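Local atomic coordinates of O-methyltransferase, putative (Bacillus cereus, PDB entry 3DUW), a protein that binds S-adenosyl-L-homocysteine and, as an S-adenosylmethionine-dependent O-methyltransferase, probably transfers methyl groups to hydroxyl oxygens of an unidentified acceptor. Residues K143-N146 with P147-F150; P182-Q185 with G186-F190. All blocks are in the same frame, centred on the assembly; numbering follows the deposited sequence.

Contact 1 (K143-N146 with P147-F150); sequences KQNN and PAYF. With SAH (S-adenosyl-L-homocysteine), chain C.
Y149 and F150 join back to N145 and N146 through the first i to i+4 hydrogen bonds of helix 146-155, Y149 N to N145 O at 3.0 Å and F150 N to N146 O at 2.8 Å, just after the 3-10 segment 143-145. N145 occupies the N-cap position, though its side chain makes no capping bond, and P147, which has no amide hydrogen to give, fits into the first turn, its CD 3.6 Å from Q144 O. The Y149 ring lies back over the preceding turn. Its CG is anti to the carbonyl carbon (chi1 -62°), which brings one ring face over N145 O, 3.2 Å from the ring plane and displaced toward the rim, while CE2 meets CB of N145 at 3.3 Å. F150 takes the other course: with CG anti to the backbone N (chi1 172°), its ring leads away from 143-146, and of its side chain only CB stays close, 3.3 Å from N146 O. At the far end of the tyrosine, OH is hydrogen-bonded to D142 and lies over the face of the adenine at its amino end, 3.2 Å from N6 of S-adenosyl-L-homocysteine. K143 turns its NZ elsewhere, to a salt bridge with D140 and a hydrogen bond to A141 O. Y149 is thus held at its backbone amide by the helix start and at its hydroxyl by D142, where it borders the cofactor pocket.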
ATOM      1  N   LYS A 143       4.816  19.193   5.920  1.00  9.54           N
ATOM      2  CA  LYS A 143       5.474  18.688   4.729  1.00 10.56           C
ATOM      3  C   LYS A 143       6.619  19.545   4.202  1.00 10.26           C
ATOM      4  O   LYS A 143       7.472  19.049   3.465  1.00 10.62           O
ATOM      5  CB  LYS A 143       4.429  18.421   3.640  1.00 10.66           C
ATOM      6  CG  LYS A 143       3.231  17.584   4.128  1.00 16.89           C
ATOM      7  CD  LYS A 143       3.670  16.351   4.917  1.00 16.56           C
ATOM      8  CE  LYS A 143       2.501  15.420   5.279  1.00 12.62           C
ATOM      9  NZ  LYS A 143       1.516  15.948   6.275  1.00 14.13           N
ATOM     10  N   GLN A 144       6.668  20.820   4.577  1.00 10.65           N
ATOM     11  CA  GLN A 144       7.777  21.645   4.114  1.00 11.50           C
ATOM     12  C   GLN A 144       9.093  21.105   4.672  1.00 10.43           C
ATOM     13  O   GLN A 144      10.158  21.352   4.111  1.00 11.13           O
ATOM     14  CB  GLN A 144       7.608  23.122   4.510  1.00 15.70           C
ATOM     15  CG  GLN A 144       7.044  23.394   5.884  1.00 16.54           C
ATOM     16  CD  GLN A 144       5.529  23.463   5.880  1.00 15.27           C
ATOM     17  OE1 GLN A 144       4.853  22.441   5.844  1.00 13.51           O
ATOM     18  NE2 GLN A 144       4.990  24.679   5.908  1.00 16.48           N
ATOM     19  N   ASN A 145       9.018  20.340   5.759  1.00  9.95           N
ATOM     20  CA  ASN A 145      10.213  19.776   6.379  1.00 10.40           C
ATOM     21  C   ASN A 145      10.483  18.315   6.030  1.00  8.83           C
ATOM     22  O   ASN A 145      11.350  17.682   6.635  1.00  9.77           O
ATOM     23  CB  ASN A 145      10.141  19.931   7.902  1.00 10.38           C
ATOM     24  CG  ASN A 145      10.849  21.179   8.394  1.00 12.20           C
ATOM     25  OD1 ASN A 145      10.403  21.826   9.344  1.00 13.26           O
ATOM     26  ND2 ASN A 145      11.966  21.515   7.758  1.00 10.99           N
ATOM     27  N   ASN A 146       9.756  17.776   5.058  1.00  8.84           N
ATOM     28  CA  ASN A 146       9.972  16.389   4.673  1.00  8.30           C
ATOM     29  C   ASN A 146      11.419  16.061   4.311  1.00  8.99           C
ATOM     30  O   ASN A 146      11.892  14.967   4.601  1.00  9.26           O
ATOM     31  CB  ASN A 146       9.035  16.002   3.530  1.00  9.25           C
ATOM     32  CG  ASN A 146       7.740  15.400   4.034  1.00  8.51           C
ATOM     33  OD1 ASN A 146       7.214  15.811   5.067  1.00  8.43           O
ATOM     34  ND2 ASN A 146       7.219  14.420   3.306  1.00  9.83           N
ATOM     35  N   PRO A 147      12.144  16.997   3.669  1.00  9.09           N
ATOM     36  CA  PRO A 147      13.538  16.677   3.334  1.00 10.34           C
ATOM     37  C   PRO A 147      14.340  16.333   4.591  1.00  9.66           C
ATOM     38  O   PRO A 147      15.043  15.324   4.640  1.00  9.99           O
ATOM     39  CB  PRO A 147      14.035  17.958   2.673  1.00 11.88           C
ATOM     40  CG  PRO A 147      12.809  18.479   2.004  1.00 10.73           C
ATOM     41  CD  PRO A 147      11.739  18.276   3.057  1.00  9.82           C
ATOM     42  N   ALA A 148      14.219  17.177   5.611  1.00 10.01           N
ATOM     43  CA  ALA A 148      14.930  16.967   6.865  1.00 10.26           C
ATOM     44  C   ALA A 148      14.424  15.726   7.593  1.00  9.68           C
ATOM     45  O   ALA A 148      15.214  14.965   8.156  1.00  9.52           O
ATOM     46  CB  ALA A 148      14.789  18.204   7.760  1.00 10.12           C
ATOM     47  N   TYR A 149      13.109  15.511   7.586  1.00  9.69           N
ATOM     48  CA  TYR A 149      12.559  14.339   8.259  1.00  9.62           C
ATOM     49  C   TYR A 149      13.012  13.057   7.571  1.00  9.28           C
ATOM     50  O   TYR A 149      13.237  12.045   8.229  1.00 10.00           O
ATOM     51  CB  TYR A 149      11.027  14.404   8.309  1.00  8.48           C
ATOM     52  CG  TYR A 149      10.488  15.587   9.093  1.00  8.43           C
ATOM     53  CD1 TYR A 149      11.178  16.092  10.200  1.00  8.89           C
ATOM     54  CD2 TYR A 149       9.292  16.198   8.730  1.00  8.78           C
ATOM     55  CE1 TYR A 149      10.692  17.176  10.915  1.00  9.52           C
ATOM     56  CE2 TYR A 149       8.794  17.282   9.443  1.00 10.12           C
ATOM     57  CZ  TYR A 149       9.502  17.768  10.533  1.00  9.59           C
ATOM     58  OH  TYR A 149       9.035  18.858  11.229  1.00  9.93           O
ATOM     59  N   PHE A 150      13.150  13.099   6.249  1.00  9.86           N
ATOM     60  CA  PHE A 150      13.602  11.927   5.505  1.00  9.35           C
ATOM     61  C   PHE A 150      15.039  11.599   5.905  1.00 10.10           C
ATOM     62  O   PHE A 150      15.379  10.441   6.129  1.00 10.53           O
ATOM     63  CB  PHE A 150      13.526  12.177   3.994  1.00 11.41           C
ATOM     64  CG  PHE A 150      14.147  11.085   3.170  1.00 10.54           C
ATOM     65  CD1 PHE A 150      13.720   9.764   3.297  1.00 10.87           C
ATOM     66  CD2 PHE A 150      15.175  11.373   2.280  1.00 12.36           C
ATOM     67  CE1 PHE A 150      14.316   8.745   2.550  1.00  9.83           C
ATOM     68  CE2 PHE A 150      15.775  10.363   1.529  1.00 12.81           C
ATOM     69  CZ  PHE A 150      15.346   9.044   1.665  1.00 11.92           C
TER
HETATM   70  N   SAH C 224      -0.891  11.725  11.241  1.00 11.93           N
HETATM   71  CA  SAH C 224      -1.969  12.286  12.137  1.00 10.12           C
HETATM   72  CB  SAH C 224      -2.244  13.713  11.798  1.00  9.75           C
HETATM   73  CG  SAH C 224      -1.110  14.702  11.933  1.00  8.77           C
HETATM   74  SD  SAH C 224      -1.619  16.301  11.169  1.00  8.66           S
HETATM   75  C   SAH C 224      -3.277  11.465  11.880  1.00  9.76           C
HETATM   76  O   SAH C 224      -3.269  10.599  10.999  1.00  9.82           O
HETATM   77  OXT SAH C 224      -4.288  11.746  12.617  1.00 12.97           O
HETATM   78  C5' SAH C 224      -0.071  17.110  11.142  1.00  9.29           C
HETATM   79  C4' SAH C 224       0.473  17.393  12.625  1.00  8.72           C
HETATM   80  O4' SAH C 224       1.722  18.022  12.347  1.00  9.36           O
HETATM   81  C3' SAH C 224      -0.283  18.430  13.442  1.00  8.29           C
HETATM   82  O3' SAH C 224      -0.764  17.894  14.677  1.00  8.39           O
HETATM   83  C2' SAH C 224       0.785  19.584  13.610  1.00  9.79           C
HETATM   84  O2' SAH C 224       0.621  20.321  14.812  1.00  8.87           O
HETATM   85  C1' SAH C 224       2.088  18.817  13.516  1.00  8.67           C
HETATM   86  N9  SAH C 224       3.196  19.522  13.238  1.00  9.34           N
HETATM   87  C8  SAH C 224       3.441  20.603  12.410  1.00 10.28           C
HETATM   88  N7  SAH C 224       4.667  21.023  12.399  1.00  9.37           N
HETATM   89  C5  SAH C 224       5.340  20.158  13.297  1.00 10.11           C
HETATM   90  C6  SAH C 224       6.721  20.111  13.711  1.00  9.79           C
HETATM   91  N6  SAH C 224       7.663  20.955  13.269  1.00 12.54           N
HETATM   92  N1  SAH C 224       7.023  19.120  14.610  1.00 11.81           N
HETATM   93  C2  SAH C 224       6.097  18.237  15.088  1.00 10.36           C
HETATM   94  N3  SAH C 224       4.768  18.251  14.718  1.00 11.06           N
HETATM   95  C4  SAH C 224       4.462  19.236  13.822  1.00  8.92           C

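Contact 2 (P182-Q185 with G186-F190); sequences PRVQ and GIRRF
G186, I187, R188 and R189 each donate their backbone N-H four residues back in the opening turns of helix 182-196, to the carbonyl oxygens of P182, R183, V184 and Q185, over 2.9 to 3.0 Å. At the first of these bonds the N-H of G186 comes from above the carbonyl plane of P182, 36° out of it. Q185 and R189 run side by side and point the same way, with amide and guanidinium planes nearly coplanar, 21° apart. With CG of R189 anti to the carbonyl carbon (chi1 -64°), this atom packs 3.1 Å from Q185 O; bends at chi2 and chi3 then bring the guanidinium back, one face over that same oxygen. NH2 of the guanidinium forms a salt bridge with E192. On another side of the helix, R188 sets CG 3.4 Å from V184 O, and its CD reaches CG1 of V184 at 4.3 Å; NH1 is hydrogen-bonded to V174 O. I187 keeps CG1 3.3 Å from R183 O before its end leads away from 182-185. R183, at the start of the helix, forms a salt bridge with D181. I187 and F190 meet N146, and R189 meets P147, so this face of the helix lies against helix 146-155, while R188 packs on Y13 of the second subunit.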
ATOM      1  N   PRO A 182       4.765  26.218   0.095  1.00 12.13           N
ATOM      2  CA  PRO A 182       5.959  25.608   0.687  1.00 11.99           C
ATOM      3  C   PRO A 182       5.819  24.107   0.951  1.00 10.71           C
ATOM      4  O   PRO A 182       6.816  23.385   1.013  1.00  9.97           O
ATOM      5  CB  PRO A 182       6.163  26.422   1.964  1.00 12.98           C
ATOM      6  CG  PRO A 182       4.769  26.824   2.335  1.00 14.18           C
ATOM      7  CD  PRO A 182       4.190  27.230   0.999  1.00 13.78           C
ATOM      8  N   ARG A 183       4.584  23.641   1.104  1.00 10.56           N
ATOM      9  CA  ARG A 183       4.334  22.222   1.342  1.00  9.63           C
ATOM     10  C   ARG A 183       4.575  21.438   0.054  1.00  9.62           C
ATOM     11  O   ARG A 183       5.086  20.314   0.080  1.00 10.02           O
ATOM     12  CB  ARG A 183       2.901  22.024   1.836  1.00  9.95           C
ATOM     13  CG  ARG A 183       2.643  22.701   3.174  1.00 11.00           C
ATOM     14  CD  ARG A 183       1.170  22.727   3.515  1.00 14.45           C
ATOM     15  NE  ARG A 183       0.416  23.503   2.537  1.00 15.19           N
ATOM     16  CZ  ARG A 183      -0.888  23.743   2.620  1.00 16.86           C
ATOM     17  NH1 ARG A 183      -1.589  23.267   3.641  1.00 20.08           N
ATOM     18  NH2 ARG A 183      -1.491  24.457   1.680  1.00 17.53           N
ATOM     19  N   VAL A 184       4.208  22.035  -1.077  1.00  9.34           N
ATOM     20  CA  VAL A 184       4.417  21.399  -2.372  1.00 10.19           C
ATOM     21  C   VAL A 184       5.919  21.346  -2.662  1.00  9.59           C
ATOM     22  O   VAL A 184       6.437  20.331  -3.125  1.00  9.75           O
ATOM     23  CB  VAL A 184       3.701  22.176  -3.506  1.00  9.64           C
ATOM     24  CG1 VAL A 184       4.120  21.630  -4.864  1.00 11.14           C
ATOM     25  CG2 VAL A 184       2.191  22.054  -3.344  1.00 12.42           C
ATOM     26  N   GLN A 185       6.625  22.438  -2.390  1.00  9.71           N
ATOM     27  CA  GLN A 185       8.063  22.455  -2.626  1.00  9.49           C
ATOM     28  C   GLN A 185       8.744  21.434  -1.715  1.00  8.96           C
ATOM     29  O   GLN A 185       9.644  20.716  -2.145  1.00  8.62           O
ATOM     30  CB  GLN A 185       8.631  23.860  -2.395  1.00 10.88           C
ATOM     31  CG  GLN A 185       8.092  24.901  -3.378  1.00 12.25           C
ATOM     32  CD  GLN A 185       8.469  24.610  -4.826  1.00 13.39           C
ATOM     33  OE1 GLN A 185       7.859  25.143  -5.755  1.00 14.23           O
ATOM     34  NE2 GLN A 185       9.481  23.776  -5.022  1.00 11.14           N
ATOM     35  N   GLY A 186       8.297  21.356  -0.465  1.00  8.07           N
ATOM     36  CA  GLY A 186       8.873  20.398   0.464  1.00  8.41           C
ATOM     37  C   GLY A 186       8.716  18.966  -0.022  1.00  8.36           C
ATOM     38  O   GLY A 186       9.644  18.164   0.091  1.00  8.67           O
ATOM     39  N   ILE A 187       7.546  18.634  -0.560  1.00  8.48           N
ATOM     40  CA  ILE A 187       7.317  17.283  -1.055  1.00  8.37           C
ATOM     41  C   ILE A 187       8.186  17.005  -2.281  1.00  7.49           C
ATOM     42  O   ILE A 187       8.716  15.908  -2.427  1.00  8.56           O
ATOM     43  CB  ILE A 187       5.822  17.055  -1.386  1.00  8.86           C
ATOM     44  CG1 ILE A 187       5.008  17.001  -0.087  1.00  9.61           C
ATOM     45  CG2 ILE A 187       5.647  15.785  -2.196  1.00 14.21           C
ATOM     46  CD1 ILE A 187       5.452  15.923   0.882  1.00 15.99           C
ATOM     47  N   ARG A 188       8.344  17.993  -3.157  1.00  8.47           N
ATOM     48  CA  ARG A 188       9.186  17.794  -4.329  1.00  7.98           C
ATOM     49  C   ARG A 188      10.641  17.554  -3.901  1.00  8.97           C
ATOM     50  O   ARG A 188      11.322  16.704  -4.471  1.00  8.87           O
ATOM     51  CB  ARG A 188       9.076  18.994  -5.279  1.00  8.61           C
ATOM     52  CG  ARG A 188       7.741  19.044  -6.032  1.00  8.79           C
ATOM     53  CD  ARG A 188       7.611  20.296  -6.891  1.00 11.10           C
ATOM     54  NE  ARG A 188       8.670  20.401  -7.889  1.00 12.19           N
ATOM     55  CZ  ARG A 188       8.682  19.754  -9.049  1.00 13.05           C
ATOM     56  NH1 ARG A 188       7.685  18.948  -9.380  1.00 13.49           N
ATOM     57  NH2 ARG A 188       9.700  19.918  -9.881  1.00 14.46           N
ATOM     58  N   ARG A 189      11.108  18.292  -2.893  1.00  8.90           N
ATOM     59  CA  ARG A 189      12.470  18.127  -2.376  1.00  8.96           C
ATOM     60  C   ARG A 189      12.621  16.699  -1.836  1.00  8.87           C
ATOM     61  O   ARG A 189      13.682  16.080  -1.949  1.00  8.73           O
ATOM     62  CB  ARG A 189      12.734  19.118  -1.233  1.00 10.85           C
ATOM     63  CG  ARG A 189      12.691  20.599  -1.598  1.00 13.06           C
ATOM     64  CD  ARG A 189      13.805  20.974  -2.560  1.00 12.83           C
ATOM     65  NE  ARG A 189      13.436  20.690  -3.941  1.00 12.69           N
ATOM     66  CZ  ARG A 189      12.504  21.360  -4.610  1.00 12.24           C
ATOM     67  NH1 ARG A 189      11.850  22.355  -4.023  1.00 12.77           N
ATOM     68  NH2 ARG A 189      12.220  21.034  -5.863  1.00 13.26           N
ATOM     69  N   PHE A 190      11.545  16.200  -1.234  1.00  7.96           N
ATOM     70  CA  PHE A 190      11.479  14.860  -0.656  1.00  8.15           C
ATOM     71  C   PHE A 190      11.658  13.789  -1.744  1.00  7.43           C
ATOM     72  O   PHE A 190      12.486  12.890  -1.601  1.00  8.21           O
ATOM     73  CB  PHE A 190      10.126  14.734   0.061  1.00  8.18           C
ATOM     74  CG  PHE A 190       9.885  13.418   0.751  1.00  8.62           C
ATOM     75  CD1 PHE A 190      10.827  12.857   1.605  1.00 13.38           C
ATOM     76  CD2 PHE A 190       8.652  12.784   0.612  1.00 10.39           C
ATOM     77  CE1 PHE A 190      10.537  11.682   2.316  1.00 14.74           C
ATOM     78  CE2 PHE A 190       8.355  11.619   1.316  1.00  7.90           C
ATOM     79  CZ  PHE A 190       9.293  11.065   2.168  1.00 12.12           C
TER

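Both contacts are local and close no long loop; they follow in series along the chain, and neither encloses or crosses the other. Contact 1 comes first, where the chain leaves strand 136-139 and enters helix 146-155. The chain then runs through strand 162-166, next to 136-139 and parallel to it in the sheet, before contact 2 opens helix 182-196. Their centres are 8 Å apart and the two helix starts touch: P147 CG is 3.3 Å from R189 CB, and F150 CB is 3.5 Å from F190 CE1. Contact 1 also faces helix 119-128 and the adenine of the cofactor, whereas R188 of contact 2 packs on Y13 of the second subunit.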